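Local structure of helicase of the snf2/rad54 family (Sulfolobus solfataricus, 1Z5Z) at residues D80-L84 and F121-I127; G112-A116 and F159-V165; T138-Y144 and V165-S171; A184-F190 and N214-L220. The protein is the C-terminal domain of an archaeal SWI2/SNF2 ATPase of the Rad54 family, which probably couples ATP hydrolysis to movement along double-stranded DNA. All blocks are in the same frame, centred on the assembly; numbering follows the deposited sequence.

Overall arrangement
From the N terminus, the chain first reaches 80-84, which contact 1 joins to 121-127 at the start of helix 122-136. Inside that loop lies 112-116, whose partner 159-165 comes later, and contacts 1 and 2 therefore cross along the chain. Contact 3 opens after contact 1 has closed; it pairs 138-144 with 165-171 and crosses contact 2, the two sharing Val165. Contact 4, last in the chain, closes the loop between 184-190 and 214-220. Contacts 2, 3 and 4 all reach one parallel sheet, where strand 115-119 lies between strands 167-171 and 186-189. Contact 1 packs against contacts 3 and 4, with Phe190 touching both Asp80 and Met124.

Contact 1: residues D80-L84 and F121-I127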
# COMPACT_ATOMS: atom_id res chain seq x y z
N ASP A 80 5.38 -0.60 3.79
CA ASP A 80 4.12 -0.32 4.48
C ASP A 80 4.43 -0.22 5.97
O ASP A 80 4.09 0.74 6.61
CB ASP A 80 3.11 -1.46 4.25
CG ASP A 80 2.23 -1.22 3.03
OD1 ASP A 80 2.56 -0.33 2.19
OD2 ASP A 80 1.21 -1.94 2.93
N HIS A 81 5.05 -1.26 6.54
CA HIS A 81 5.36 -1.26 7.96
C HIS A 81 6.27 -2.42 8.34
O HIS A 81 5.93 -3.60 8.11
CB HIS A 81 4.08 -1.34 8.78
CG HIS A 81 4.26 -0.91 10.20
ND1 HIS A 81 5.15 -1.51 11.07
CD2 HIS A 81 3.68 0.11 10.90
CE1 HIS A 81 5.11 -0.89 12.24
NE2 HIS A 81 4.23 0.10 12.16
N PRO A 82 7.42 -2.12 8.94
CA PRO A 82 8.34 -3.19 9.32
C PRO A 82 7.73 -4.31 10.16
O PRO A 82 8.19 -5.44 10.11
CB PRO A 82 9.47 -2.44 10.03
CG PRO A 82 8.83 -1.18 10.51
CD PRO A 82 7.96 -0.81 9.34
N ALA A 83 6.68 -4.02 10.93
CA ALA A 83 6.08 -5.08 11.77
C ALA A 83 5.42 -6.24 10.99
O ALA A 83 5.19 -7.34 11.55
CB ALA A 83 5.07 -4.47 12.71
N LEU A 84 5.09 -6.02 9.72
CA LEU A 84 4.46 -7.10 8.93
C LEU A 84 5.45 -8.29 8.76
O LEU A 84 5.04 -9.41 8.53
CB LEU A 84 4.06 -6.59 7.54
CG LEU A 84 2.98 -5.50 7.49
CD1 LEU A 84 2.97 -4.83 6.13
CD2 LEU A 84 1.62 -6.12 7.80
N PHE A 121 -3.04 -5.59 1.98
CA PHE A 121 -2.72 -6.60 3.00
C PHE A 121 -3.65 -6.59 4.22
O PHE A 121 -3.80 -5.55 4.90
CB PHE A 121 -1.30 -6.39 3.53
CG PHE A 121 -0.20 -6.47 2.48
CD1 PHE A 121 0.60 -5.37 2.23
CD2 PHE A 121 0.05 -7.66 1.78
CE1 PHE A 121 1.66 -5.41 1.31
CE2 PHE A 121 1.13 -7.72 0.85
CZ PHE A 121 1.93 -6.58 0.62
N VAL A 122 -4.26 -7.73 4.52
CA VAL A 122 -5.14 -7.80 5.66
C VAL A 122 -4.37 -7.37 6.92
O VAL A 122 -4.93 -6.70 7.80
CB VAL A 122 -5.68 -9.25 5.92
CG1 VAL A 122 -6.46 -9.27 7.18
CG2 VAL A 122 -6.57 -9.75 4.77
N ASP A 123 -3.09 -7.75 7.02
CA ASP A 123 -2.33 -7.41 8.22
C ASP A 123 -2.06 -5.93 8.37
O ASP A 123 -2.06 -5.40 9.49
CB ASP A 123 -1.03 -8.22 8.27
CG ASP A 123 -1.29 -9.69 8.49
OD1 ASP A 123 -2.29 -9.98 9.17
OD2 ASP A 123 -0.52 -10.54 7.98
N MET A 124 -1.81 -5.26 7.25
CA MET A 124 -1.59 -3.82 7.31
C MET A 124 -2.91 -3.18 7.73
O MET A 124 -2.92 -2.25 8.52
CB MET A 124 -1.14 -3.26 5.95
CG MET A 124 -0.58 -1.81 6.10
SD MET A 124 0.84 -1.72 7.26
CE MET A 124 0.34 -0.34 8.27
N GLY A 125 -4.03 -3.70 7.20
CA GLY A 125 -5.33 -3.17 7.56
C GLY A 125 -5.54 -3.19 9.06
O GLY A 125 -6.05 -2.21 9.63
N LYS A 126 -5.17 -4.30 9.73
CA LYS A 126 -5.34 -4.39 11.18
C LYS A 126 -4.44 -3.41 11.92
O LYS A 126 -4.85 -2.80 12.91
CB LYS A 126 -5.03 -5.82 11.65
CG LYS A 126 -6.08 -6.80 11.24
CD LYS A 126 -5.61 -8.22 11.53
CE LYS A 126 -6.81 -9.14 11.60
NZ LYS A 126 -6.40 -10.55 11.83
N ILE A 127 -3.20 -3.26 11.46
CA ILE A 127 -2.28 -2.32 12.10
C ILE A 127 -2.85 -0.89 12.01
O ILE A 127 -2.92 -0.15 13.00
CB ILE A 127 -0.88 -2.39 11.42
CG1 ILE A 127 -0.13 -3.64 11.91
CG2 ILE A 127 -0.08 -1.11 11.70
CD1 ILE A 127 1.12 -3.97 11.11
O HOH W 1 2.36 -9.97 8.40
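Leu84 reaches across to helix 122-136 with both branches of its side chain. CD2 rests on the helix backbone and side chains, 3.4 Å from Asp123 CB and close to Met124 N, and it also touches Ile127 CD1. CD1 turns to the sulfur of Met124, 3.9 Å from SD, the two side chains crossing at about a right angle. Met124 starts with CG anti to its backbone N (chi1 -166°) and then bends at chi2 and chi3, a course that brings the thioether against the CB atoms of Asp80 and His81: SD lies 3.6 Å from His81 CB, and CG is 3.6 Å from Asp80 OD2. With an alanine here, CG, SD and CE are gone, and Leu84 CD1 and His81 CB would probably be left facing a gap. Ile127 extends the apolar strip, CG2 lying 4.0 Å from His81 CD2. The His81 ring is held at both nitrogens: ND1 accepts from Ala83 N in the ring plane at 2.9 Å, a capping bond at the turn into the next helix, and NE2 is hydrogen-bonded to Ser91 O. Asp80 OD2 comes to the edge of the Phe121 ring, with Asp191, a like charge, also near it, while OD1 makes a salt bridge with Lys97. No direct hydrogen bond joins the segments; a water instead donates to Leu84 O and to Asp123 OD2. Around this patch, Leu73, Lys76 and Gln77 of helix 61-78 pack on Phe121, Gln77 also touches Leu84, and Val122 and Lys126 lie against Phe142 of strand 142-143.

Contact 2: residues G112-A116 and F159-V165; sequences GDKIA and FQNNPSV
Lys114 runs its whole side chain into the end of helix 149-161, and from the 112-116 side it makes nearly all of the contact. The aliphatic part passes over one face of the Phe159 ring: CB is 3.9 Å from CZ, and CD stands above the ring plane, offset toward the rim. A first torsion that swings CG of Phe159 directly away from the main-chain N (chi1 179°) lays the ring against the lysine chain. Still over the ring face, the ammonium also reaches the backbone carbonyls of the helix end. NZ donates to Asn162 O, modelled at 2.5 Å, and to Phe159 O at a still shorter distance; both lengths, and the exact place of NZ, are doubtful. NZ lies about 4.6 Å from the Phe159 centroid and 15° off the ring normal, a cation-pi contact. A positive charge among these carbonyl oxygens probably offsets the partial negative charge where the helix stops. The other side is looser: Pro163, exposed, touches the lysine CE with its CA, and a water bridges NZ and Gln160 O by weak bonds alone. Asn162 OD1 accepts from Ser164 N in an Asx turn, although its modelled place is less sure. A lysine ammonium is thus bonded to carbonyls at the C-terminal end of a helix, placed where the helix of a beta-alpha-beta crossover turns back toward strand 167-171 of the RecA-like sheet.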
# COMPACT_ATOMS: atom_id res chain seq x y z
N GLY A 112 -13.86 17.85 8.99
CA GLY A 112 -15.04 17.03 9.17
C GLY A 112 -15.17 15.91 8.15
O GLY A 112 -16.29 15.42 7.89
N ASP A 113 -14.05 15.49 7.55
CA ASP A 113 -14.07 14.40 6.54
C ASP A 113 -14.32 13.00 7.14
O ASP A 113 -13.96 12.72 8.27
CB ASP A 113 -12.72 14.29 5.82
CG ASP A 113 -12.43 15.47 4.88
OD1 ASP A 113 -13.24 16.41 4.78
OD2 ASP A 113 -11.36 15.43 4.25
N LYS A 114 -14.95 12.16 6.34
CA LYS A 114 -15.18 10.76 6.61
C LYS A 114 -14.03 10.17 5.78
O LYS A 114 -13.92 10.45 4.59
CB LYS A 114 -16.53 10.30 6.05
CG LYS A 114 -17.66 10.47 7.02
CD LYS A 114 -18.71 9.43 6.73
CE LYS A 114 -19.39 9.08 8.02
NZ LYS A 114 -20.24 7.92 7.90
N ILE A 115 -13.20 9.34 6.38
CA ILE A 115 -12.00 8.83 5.72
C ILE A 115 -11.97 7.32 5.45
O ILE A 115 -12.24 6.52 6.35
CB ILE A 115 -10.80 9.23 6.62
CG1 ILE A 115 -10.79 10.76 6.78
CG2 ILE A 115 -9.49 8.73 6.07
CD1 ILE A 115 -10.43 11.19 8.19
N ALA A 116 -11.67 6.92 4.22
CA ALA A 116 -11.57 5.49 3.89
C ALA A 116 -10.11 5.20 3.54
O ALA A 116 -9.51 5.93 2.76
CB ALA A 116 -12.50 5.12 2.69
N PHE A 159 -20.87 2.79 7.88
CA PHE A 159 -20.01 3.88 7.43
C PHE A 159 -20.77 4.83 6.53
O PHE A 159 -20.59 6.02 6.61
CB PHE A 159 -18.79 3.35 6.67
CG PHE A 159 -17.87 4.44 6.14
CD1 PHE A 159 -17.97 4.87 4.83
CD2 PHE A 159 -16.93 5.05 6.98
CE1 PHE A 159 -17.14 5.91 4.35
CE2 PHE A 159 -16.10 6.09 6.51
CZ PHE A 159 -16.21 6.52 5.19
N GLN A 160 -21.61 4.28 5.66
CA GLN A 160 -22.36 5.09 4.71
C GLN A 160 -23.45 5.96 5.32
O GLN A 160 -23.73 7.03 4.80
CB GLN A 160 -23.00 4.18 3.66
CG GLN A 160 -22.07 3.59 2.62
CD GLN A 160 -21.56 4.62 1.63
OE1 GLN A 160 -20.53 5.29 1.85
NE2 GLN A 160 -22.28 4.76 0.52
N ASN A 161 -24.06 5.50 6.41
CA ASN A 161 -25.18 6.25 6.97
C ASN A 161 -25.00 6.99 8.27
O ASN A 161 -25.83 7.79 8.64
CB ASN A 161 -26.38 5.33 7.12
CG ASN A 161 -26.60 4.47 5.91
OD1 ASN A 161 -26.68 4.97 4.79
ND2 ASN A 161 -26.70 3.18 6.13
N ASN A 162 -23.93 6.74 8.99
CA ASN A 162 -23.74 7.43 10.25
C ASN A 162 -22.55 8.42 10.13
O ASN A 162 -21.40 8.00 10.12
CB ASN A 162 -23.49 6.38 11.35
CG ASN A 162 -23.23 7.01 12.68
OD1 ASN A 162 -22.78 8.15 12.75
ND2 ASN A 162 -23.46 6.25 13.76
N PRO A 163 -22.82 9.75 10.02
CA PRO A 163 -21.76 10.77 9.90
C PRO A 163 -20.75 10.75 11.04
O PRO A 163 -19.62 11.25 10.89
CB PRO A 163 -22.54 12.09 9.86
CG PRO A 163 -23.81 11.71 9.22
CD PRO A 163 -24.15 10.39 9.90
N SER A 164 -21.17 10.20 12.17
CA SER A 164 -20.28 10.12 13.30
C SER A 164 -19.09 9.23 12.96
O SER A 164 -17.96 9.63 13.20
CB SER A 164 -21.04 9.60 14.51
OG SER A 164 -21.81 10.65 15.07
N VAL A 165 -19.35 8.03 12.41
CA VAL A 165 -18.31 7.07 12.01
C VAL A 165 -17.43 7.79 11.01
O VAL A 165 -17.79 8.05 9.86
CB VAL A 165 -18.92 5.81 11.37
CG1 VAL A 165 -17.84 4.79 11.01
CG2 VAL A 165 -19.91 5.20 12.34
O HOH W 2 -22.64 9.72 6.63

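Contact 3: residues T138-Y144 and V165-S171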
# COMPACT_ATOMS: atom_id res chain seq x y z
N THR A 138 -11.69 6.20 18.69
CA THR A 138 -12.92 6.22 17.98
C THR A 138 -13.04 4.86 17.35
O THR A 138 -12.05 4.15 17.26
CB THR A 138 -12.94 7.38 16.92
OG1 THR A 138 -14.24 7.43 16.32
CG2 THR A 138 -11.89 7.18 15.84
N GLU A 139 -14.25 4.48 16.94
CA GLU A 139 -14.45 3.18 16.32
C GLU A 139 -13.99 3.17 14.85
O GLU A 139 -14.37 4.05 14.08
CB GLU A 139 -15.93 2.77 16.38
CG GLU A 139 -16.07 1.33 15.94
CD GLU A 139 -17.49 0.84 15.80
OE1 GLU A 139 -17.65 -0.39 15.78
OE2 GLU A 139 -18.43 1.67 15.71
N VAL A 140 -13.20 2.16 14.47
CA VAL A 140 -12.69 2.05 13.10
C VAL A 140 -13.12 0.72 12.48
O VAL A 140 -12.44 -0.30 12.64
CB VAL A 140 -11.14 2.18 13.08
CG1 VAL A 140 -10.57 1.96 11.63
CG2 VAL A 140 -10.74 3.57 13.64
N PRO A 141 -14.26 0.70 11.79
CA PRO A 141 -14.72 -0.54 11.17
C PRO A 141 -13.71 -1.01 10.14
O PRO A 141 -13.11 -0.20 9.40
CB PRO A 141 -16.08 -0.16 10.59
CG PRO A 141 -16.12 1.36 10.66
CD PRO A 141 -15.30 1.75 11.78
N PHE A 142 -13.51 -2.33 10.10
CA PHE A 142 -12.52 -2.95 9.22
C PHE A 142 -13.11 -3.94 8.21
O PHE A 142 -13.57 -5.01 8.62
CB PHE A 142 -11.50 -3.68 10.12
CG PHE A 142 -10.41 -4.40 9.37
CD1 PHE A 142 -9.83 -5.54 9.89
CD2 PHE A 142 -9.96 -3.92 8.15
CE1 PHE A 142 -8.79 -6.21 9.21
CE2 PHE A 142 -8.94 -4.57 7.45
CZ PHE A 142 -8.35 -5.72 7.97
N LEU A 143 -13.11 -3.62 6.92
CA LEU A 143 -13.60 -4.57 5.89
C LEU A 143 -12.49 -5.45 5.29
O LEU A 143 -11.47 -4.95 4.84
CB LEU A 143 -14.29 -3.84 4.73
CG LEU A 143 -15.75 -3.40 4.84
CD1 LEU A 143 -16.21 -2.80 3.51
CD2 LEU A 143 -16.65 -4.59 5.17
N TYR A 144 -12.69 -6.77 5.29
CA TYR A 144 -11.75 -7.70 4.66
C TYR A 144 -12.58 -8.86 4.07
O TYR A 144 -13.75 -9.06 4.43
CB TYR A 144 -10.67 -8.21 5.64
CG TYR A 144 -11.18 -8.83 6.93
CD1 TYR A 144 -11.55 -8.03 8.01
CD2 TYR A 144 -11.29 -10.22 7.06
CE1 TYR A 144 -12.02 -8.59 9.19
CE2 TYR A 144 -11.76 -10.80 8.26
CZ TYR A 144 -12.12 -9.98 9.32
OH TYR A 144 -12.58 -10.53 10.52
N VAL A 165 -19.35 8.03 12.41
CA VAL A 165 -18.31 7.07 12.01
C VAL A 165 -17.43 7.79 11.01
O VAL A 165 -17.79 8.05 9.86
CB VAL A 165 -18.92 5.81 11.37
CG1 VAL A 165 -17.84 4.79 11.01
CG2 VAL A 165 -19.91 5.20 12.34
N LYS A 166 -16.24 8.13 11.47
CA LYS A 166 -15.31 8.87 10.67
C LYS A 166 -14.35 8.09 9.80
O LYS A 166 -13.76 8.67 8.90
CB LYS A 166 -14.51 9.77 11.62
CG LYS A 166 -15.35 10.88 12.22
CD LYS A 166 -15.77 11.85 11.12
CE LYS A 166 -16.68 12.95 11.64
NZ LYS A 166 -16.67 14.10 10.71
N PHE A 167 -14.18 6.79 10.10
CA PHE A 167 -13.21 5.94 9.41
C PHE A 167 -13.74 4.59 8.98
O PHE A 167 -14.76 4.07 9.50
CB PHE A 167 -12.01 5.64 10.33
CG PHE A 167 -11.28 6.84 10.86
CD1 PHE A 167 -11.68 7.44 12.05
CD2 PHE A 167 -10.21 7.37 10.16
CE1 PHE A 167 -11.02 8.57 12.55
CE2 PHE A 167 -9.54 8.49 10.64
CZ PHE A 167 -9.94 9.10 11.85
N ILE A 168 -13.04 4.03 8.01
CA ILE A 168 -13.27 2.65 7.58
C ILE A 168 -11.97 2.18 6.95
O ILE A 168 -11.35 2.91 6.20
CB ILE A 168 -14.46 2.49 6.58
CG1 ILE A 168 -14.66 1.00 6.29
CG2 ILE A 168 -14.23 3.32 5.28
CD1 ILE A 168 -16.09 0.65 5.85
N VAL A 169 -11.52 0.97 7.29
CA VAL A 169 -10.28 0.45 6.72
C VAL A 169 -10.70 -0.75 5.88
O VAL A 169 -11.60 -1.51 6.26
CB VAL A 169 -9.24 0.04 7.82
CG1 VAL A 169 -8.06 -0.64 7.18
CG2 VAL A 169 -8.74 1.29 8.58
N LEU A 170 -10.11 -0.86 4.69
CA LEU A 170 -10.45 -1.96 3.78
C LEU A 170 -9.19 -2.64 3.28
O LEU A 170 -8.25 -1.98 2.84
CB LEU A 170 -11.20 -1.43 2.56
CG LEU A 170 -12.50 -0.65 2.83
CD1 LEU A 170 -12.25 0.88 2.91
CD2 LEU A 170 -13.43 -0.97 1.71
N SER A 171 -9.17 -3.95 3.36
CA SER A 171 -8.01 -4.63 2.84
C SER A 171 -8.60 -5.40 1.68
O SER A 171 -9.54 -6.17 1.87
CB SER A 171 -7.42 -5.58 3.87
OG SER A 171 -8.09 -6.82 3.83
O HOH W 3 -15.28 6.88 13.94
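Strands 142-143 and 167-171 are the two parallel strands of a beta-alpha-beta unit with helix 149-161 as its crossover, and strand 142-143 edges the sheet within this chain. Val169 sits at the centre of the backbone ladder: its N donates to Pro141 O at 2.9 Å, and its O accepts from Leu143 N at 2.7 Å. Ser171 N closes the ladder on Leu143 O. Leu143 and Leu170 lie side by side on the helix 149-161 face, pointing the same way, with CD1 of Leu143 3.8 Å from CD2 of Leu170. On the opposite face, Val169 has CG1 trans to its main-chain N (chi1 173°), which sends that methyl to 3.9 Å from Phe142 CD2 and lets CG2 meet Val140 CG1 at 3.6 Å. Thr138 CG2 approaches the Phe167 ring, 3.7 Å from CE1. Pro141 sets its CG 3.9 Å from Val165 CG1, close to Phe167 O. A glycine in place of Pro141 would lose this ring and is likely to leave Val165 CG1 without this apolar neighbour and the backbone freer to turn. Where the strands part, a water joins Thr138 OG1, Glu139 O and Lys166 N. Pairing thus depends on main-chain bonds, with apolar packing on both faces.

Contact 4: residues A184-F190 and N214-L220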
# COMPACT_ATOMS: atom_id res chain seq x y z
N ALA A 184 -17.54 8.58 1.80
CA ALA A 184 -16.19 9.02 2.12
C ALA A 184 -15.84 10.34 1.38
O ALA A 184 -16.10 10.49 0.18
CB ALA A 184 -15.16 7.93 1.76
N ASN A 185 -15.27 11.27 2.12
CA ASN A 185 -14.87 12.59 1.63
C ASN A 185 -13.40 12.54 1.33
O ASN A 185 -12.89 13.32 0.56
CB ASN A 185 -15.10 13.65 2.74
CG ASN A 185 -16.53 13.64 3.28
OD1 ASN A 185 -16.82 13.12 4.37
ND2 ASN A 185 -17.44 14.19 2.50
N ARG A 186 -12.70 11.61 1.97
CA ARG A 186 -11.26 11.49 1.82
C ARG A 186 -10.90 10.01 1.66
O ARG A 186 -11.42 9.15 2.38
CB ARG A 186 -10.61 12.08 3.06
CG ARG A 186 -9.15 11.96 3.16
CD ARG A 186 -8.48 13.21 2.67
NE ARG A 186 -9.04 14.43 3.26
CZ ARG A 186 -8.38 15.59 3.30
NH1 ARG A 186 -7.15 15.66 2.80
NH2 ARG A 186 -8.95 16.69 3.79
N VAL A 187 -10.02 9.72 0.72
CA VAL A 187 -9.64 8.35 0.47
C VAL A 187 -8.12 8.32 0.47
O VAL A 187 -7.48 9.15 -0.20
CB VAL A 187 -10.15 7.84 -0.94
CG1 VAL A 187 -9.70 6.40 -1.18
CG2 VAL A 187 -11.67 7.94 -1.03
N ILE A 188 -7.55 7.40 1.26
CA ILE A 188 -6.10 7.20 1.30
C ILE A 188 -5.79 5.80 0.73
O ILE A 188 -6.25 4.77 1.30
CB ILE A 188 -5.55 7.23 2.74
CG1 ILE A 188 -5.72 8.64 3.33
CG2 ILE A 188 -4.05 6.83 2.76
CD1 ILE A 188 -5.26 8.75 4.80
N HIS A 189 -5.06 5.74 -0.37
CA HIS A 189 -4.65 4.45 -0.93
C HIS A 189 -3.27 4.19 -0.32
O HIS A 189 -2.26 4.72 -0.76
CB HIS A 189 -4.68 4.50 -2.45
CG HIS A 189 -6.07 4.64 -2.99
ND1 HIS A 189 -7.05 3.68 -2.79
CD2 HIS A 189 -6.68 5.66 -3.65
CE1 HIS A 189 -8.19 4.11 -3.30
NE2 HIS A 189 -7.99 5.30 -3.83
N PHE A 190 -3.25 3.40 0.75
CA PHE A 190 -2.02 3.13 1.50
C PHE A 190 -0.93 2.46 0.70
O PHE A 190 0.26 2.71 0.91
CB PHE A 190 -2.37 2.29 2.72
CG PHE A 190 -1.35 2.36 3.80
CD1 PHE A 190 -1.40 3.41 4.73
CD2 PHE A 190 -0.36 1.41 3.91
CE1 PHE A 190 -0.48 3.50 5.76
CE2 PHE A 190 0.60 1.49 4.94
CZ PHE A 190 0.54 2.53 5.88
N ASN A 214 -15.74 17.71 -3.39
CA ASN A 214 -15.27 16.53 -4.11
C ASN A 214 -14.52 15.59 -3.16
O ASN A 214 -14.05 16.00 -2.11
CB ASN A 214 -14.30 16.90 -5.23
CG ASN A 214 -14.98 17.47 -6.47
OD1 ASN A 214 -14.45 17.34 -7.57
ND2 ASN A 214 -16.12 18.11 -6.30
N VAL A 215 -14.39 14.33 -3.55
CA VAL A 215 -13.64 13.38 -2.74
C VAL A 215 -12.16 13.74 -2.89
O VAL A 215 -11.70 13.94 -4.01
CB VAL A 215 -13.81 11.95 -3.27
CG1 VAL A 215 -12.99 10.99 -2.41
CG2 VAL A 215 -15.26 11.56 -3.24
N ILE A 216 -11.44 13.88 -1.79
CA ILE A 216 -10.00 14.16 -1.92
C ILE A 216 -9.26 12.81 -1.85
O ILE A 216 -9.35 12.13 -0.82
CB ILE A 216 -9.48 15.04 -0.80
CG1 ILE A 216 -10.11 16.44 -0.92
CG2 ILE A 216 -7.94 15.09 -0.84
CD1 ILE A 216 -9.51 17.47 0.01
N VAL A 217 -8.54 12.45 -2.92
CA VAL A 217 -7.79 11.20 -3.01
C VAL A 217 -6.28 11.33 -2.78
O VAL A 217 -5.64 12.23 -3.31
CB VAL A 217 -7.99 10.54 -4.40
CG1 VAL A 217 -7.21 9.26 -4.50
CG2 VAL A 217 -9.44 10.27 -4.62
N HIS A 218 -5.72 10.43 -1.96
CA HIS A 218 -4.28 10.44 -1.69
C HIS A 218 -3.62 9.08 -1.99
O HIS A 218 -4.07 8.03 -1.51
CB HIS A 218 -3.97 10.76 -0.21
CG HIS A 218 -4.41 12.12 0.23
ND1 HIS A 218 -5.42 12.31 1.16
CD2 HIS A 218 -3.93 13.36 -0.06
CE1 HIS A 218 -5.54 13.60 1.41
NE2 HIS A 218 -4.65 14.26 0.68
N LYS A 219 -2.54 9.08 -2.75
CA LYS A 219 -1.86 7.82 -3.04
C LYS A 219 -0.51 7.87 -2.36
O LYS A 219 0.33 8.67 -2.76
CB LYS A 219 -1.63 7.60 -4.54
CG LYS A 219 -2.88 7.31 -5.31
CD LYS A 219 -2.60 7.42 -6.82
CE LYS A 219 -1.37 6.62 -7.22
NZ LYS A 219 -0.54 7.33 -8.24
N LEU A 220 -0.30 7.02 -1.36
CA LEU A 220 0.96 7.03 -0.67
C LEU A 220 2.02 6.34 -1.53
O LEU A 220 1.78 5.25 -2.05
CB LEU A 220 0.82 6.33 0.69
CG LEU A 220 -0.27 6.91 1.63
CD1 LEU A 220 -0.02 6.40 3.03
CD2 LEU A 220 -0.27 8.44 1.64
O HOH W 4 -0.38 3.77 -3.01
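Arg186 and His218 lie with their flat groups nearly coplanar, guanidinium and ring planes 21° apart, and meet edge to edge. The arginine leaves the strand with CG anti to its backbone N (chi1 175°), then bends at chi2 and chi3, which carries NH1 to 3.0 Å from His218 CE1. This is a close contact with a ring carbon, not a hydrogen bond. Ile216 runs alongside Arg186, pointing the same way, and sets CD1 over one face of the guanidinium, 3.9 Å from NH2. The charge has its main partner elsewhere: NE forms a salt bridge with Asp113.

On the other face of the sheet, Val187 CG2 touches Val215 CG1 at 3.6 Å. His189 presents its ring edge to Val217, with CD2 3.7 Å from CG1, while its ND1 is hydrogen-bonded to Trp193. Back on the Arg186 face, Ile188 CG2 meets Leu220 CG, and Leu220 CD1 lies 3.7 Å from Phe190 CD1.

Five backbone bonds hold the parallel strands in register from Asn185 O to Leu220 N. The straightest is His189 N to His218 O, 2.7 Å long with 171° at the hydrogen. A water joins His189 O and Leu220 O beyond the last rung.

His218 ND1 is buried here and has no polar partner in the model, and the neighbouring guanidinium would probably disfavour a second proton on this imidazole. The modelled orientation gives the pair no hydrogen bond, though a flipped ring, which would turn NE2 toward NH1, remains possible; the arginine charge is answered by Asp113 at NE and more weakly by Glu107 at NH1.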